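Long-range contact in auracyanin-A (PDB 2AAN), which carries a single copper ion and probably serves as a soluble electron acceptor for alternative complex III in a green photosynthetic bacterium: residues T35-A41 against Q133-N139. Residues are numbered along the deposited sequence; the frame is centred on the assembly and turned at random.
Sequences TELTVSA and QGKLVVN. With SO4 (sulfate ion), chain D.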
loop_
_atom_site.group_PDB
_atom_site.type_symbol
_atom_site.label_atom_id
_atom_site.label_comp_id
_atom_site.label_asym_id
_atom_site.label_seq_id
_atom_site.Cartn_x
_atom_site.Cartn_y
_atom_site.Cartn_z
ATOM N N THR A 35 5.205 5.129 8.796
ATOM C CA THR A 35 4.947 3.746 9.187
ATOM C C THR A 35 3.652 3.636 9.949
ATOM O O THR A 35 3.222 2.529 10.281
ATOM C CB THR A 35 6.057 3.105 10.055
ATOM O OG1 THR A 35 6.311 3.898 11.222
ATOM C CG2 THR A 35 7.294 2.886 9.244
ATOM N N GLU A 36 3.009 4.764 10.161
ATOM C CA GLU A 36 1.652 4.691 10.560
ATOM C C GLU A 36 0.751 5.859 10.228
ATOM O O GLU A 36 1.163 7.005 10.234
ATOM C CB GLU A 36 1.559 4.279 12.000
ATOM C CG GLU A 36 1.577 5.429 12.919
ATOM C CD GLU A 36 0.474 5.345 13.931
ATOM O OE1 GLU A 36 0.213 4.237 14.419
ATOM O OE2 GLU A 36 -0.098 6.404 14.249
ATOM N N LEU A 37 -0.476 5.497 9.908
ATOM C CA LEU A 37 -1.536 6.422 9.498
ATOM C C LEU A 37 -2.755 6.159 10.341
ATOM O O LEU A 37 -3.006 5.024 10.698
ATOM C CB LEU A 37 -1.884 6.193 8.033
ATOM C CG LEU A 37 -0.729 6.234 7.039
ATOM C CD1 LEU A 37 -1.212 5.873 5.630
ATOM C CD2 LEU A 37 -0.015 7.594 7.046
ATOM N N THR A 38 -3.471 7.218 10.713
ATOM C CA THR A 38 -4.672 7.091 11.502
ATOM C C THR A 38 -5.785 7.804 10.779
ATOM O O THR A 38 -5.613 8.936 10.342
ATOM C CB THR A 38 -4.523 7.713 12.887
ATOM O OG1 THR A 38 -3.436 7.094 13.563
ATOM C CG2 THR A 38 -5.787 7.478 13.705
ATOM N N VAL A 39 -6.903 7.102 10.618
ATOM C CA VAL A 39 -8.092 7.659 9.997
ATOM C C VAL A 39 -9.279 7.213 10.844
ATOM O O VAL A 39 -9.105 6.425 11.784
ATOM C CB VAL A 39 -8.253 7.211 8.521
ATOM C CG1 VAL A 39 -7.081 7.754 7.672
ATOM C CG2 VAL A 39 -8.349 5.690 8.389
ATOM N N SER A 40 -10.469 7.699 10.493
ATOM C CA SER A 40 -11.733 7.277 11.138
ATOM C C SER A 40 -12.441 6.274 10.258
ATOM O O SER A 40 -12.367 6.368 9.044
ATOM C CB SER A 40 -12.666 8.475 11.349
ATOM O OG SER A 40 -11.941 9.587 11.842
ATOM N N ALA A 41 -13.158 5.334 10.860
ATOM C CA ALA A 41 -13.907 4.358 10.095
ATOM C C ALA A 41 -14.930 5.058 9.159
ATOM O O ALA A 41 -15.574 6.017 9.546
ATOM C CB ALA A 41 -14.617 3.388 11.034
ATOM N N GLN A 133 6.589 -1.966 4.852
ATOM C CA GLN A 133 5.272 -2.114 5.437
ATOM C C GLN A 133 4.998 -1.042 6.477
ATOM O O GLN A 133 5.913 -0.419 7.031
ATOM C CB GLN A 133 5.107 -3.504 6.073
ATOM C CG GLN A 133 6.126 -3.845 7.146
ATOM C CD GLN A 133 5.754 -5.065 7.939
ATOM O OE1 GLN A 133 4.765 -5.058 8.699
ATOM N NE2 GLN A 133 6.559 -6.138 7.792
ATOM N N GLY A 134 3.719 -0.844 6.732
ATOM C CA GLY A 134 3.278 0.030 7.778
ATOM C C GLY A 134 1.904 -0.378 8.274
ATOM O O GLY A 134 1.395 -1.454 7.927
ATOM N N LYS A 135 1.323 0.500 9.080
ATOM C CA LYS A 135 0.084 0.224 9.789
ATOM C C LYS A 135 -0.933 1.366 9.611
ATOM O O LYS A 135 -0.586 2.511 9.806
ATOM C CB LYS A 135 0.444 0.101 11.269
ATOM C CG LYS A 135 -0.625 -0.316 12.215
ATOM C CD LYS A 135 -0.017 -0.553 13.602
ATOM C CE LYS A 135 0.197 0.768 14.366
ATOM N NZ LYS A 135 0.841 0.542 15.724
ATOM N N LEU A 136 -2.164 1.024 9.239
ATOM C CA LEU A 136 -3.273 1.974 9.184
ATOM C C LEU A 136 -4.136 1.744 10.443
ATOM O O LEU A 136 -4.639 0.653 10.650
ATOM C CB LEU A 136 -4.117 1.759 7.931
ATOM C CG LEU A 136 -5.355 2.654 7.896
ATOM C CD1 LEU A 136 -4.951 4.089 7.577
ATOM C CD2 LEU A 136 -6.377 2.154 6.889
ATOM N N VAL A 137 -4.283 2.781 11.260
ATOM C CA VAL A 137 -5.148 2.742 12.441
ATOM C C VAL A 137 -6.465 3.411 12.101
ATOM O O VAL A 137 -6.491 4.590 11.730
ATOM C CB VAL A 137 -4.506 3.451 13.637
ATOM C CG1 VAL A 137 -5.393 3.307 14.891
ATOM C CG2 VAL A 137 -3.131 2.857 13.935
ATOM N N VAL A 138 -7.548 2.661 12.222
ATOM C CA VAL A 138 -8.880 3.191 11.952
ATOM C C VAL A 138 -9.627 3.216 13.277
ATOM O O VAL A 138 -9.758 2.166 13.932
ATOM C CB VAL A 138 -9.629 2.329 10.936
ATOM C CG1 VAL A 138 -10.953 3.008 10.553
ATOM C CG2 VAL A 138 -8.789 2.111 9.709
ATOM N N ASN A 139 -10.068 4.406 13.682
ATOM C CA ASN A 139 -10.769 4.602 14.960
ATOM C C ASN A 139 -12.284 4.580 14.801
ATOM O O ASN A 139 -12.820 5.089 13.810
ATOM C CB ASN A 139 -10.313 5.911 15.604
ATOM C CG ASN A 139 -8.876 5.845 16.086
ATOM O OD1 ASN A 139 -8.066 6.738 15.814
ATOM N ND2 ASN A 139 -8.543 4.767 16.803
HETATM S S SO4 D . -1.522 -1.020 17.610
HETATM O O1 SO4 D . -0.713 -1.608 16.569
HETATM O O2 SO4 D . -2.307 -2.074 18.251
HETATM O O3 SO4 D . -2.419 0.014 17.098
HETATM O O4 SO4 D . -0.629 -0.408 18.593
#
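L37 and V39 each offer both backbone N-H and C=O to the final strand, pairing with K135 and V137, then with V137 and N139, in parallel register. Bonds from K135 N to T35 O and from A41 N to N139 O continue the pattern at the two ends. V137 is held through both its backbone N and its O: its N reaches L37 O at 2.6 Å, almost straight at 178°, and its O receives V39 N at 2.8 Å. At the T35 end the geometry is poorer, K135 N standing 44° out of the carbonyl plane of T35.

On the outer face, E36 and K135 run side by side, their OE1 and NZ forming a long salt bridge of 4.0 Å. The lysine chain bends at chi3 (80°), and its NZ also donates to O1 of a sulfate ion, 2.8 Å away, probably from the crystallisation liquor. Beside them, OG1 of T38 lies 3.8 Å from CB of V137.

The other face is apolar. V39 CG2, set between its own backbone N and carbonyl carbon, meets L136 CD1 and V138 CG2, each at 3.8 Å. L37 and V39 continue inward to I21 of strand 19-24, while V138 rests on Y119. Strand 36-39 thereby forms one edge of a sheet of the cupredoxin beta-sandwich, alongside the C-terminal strand that follows copper ligand M132.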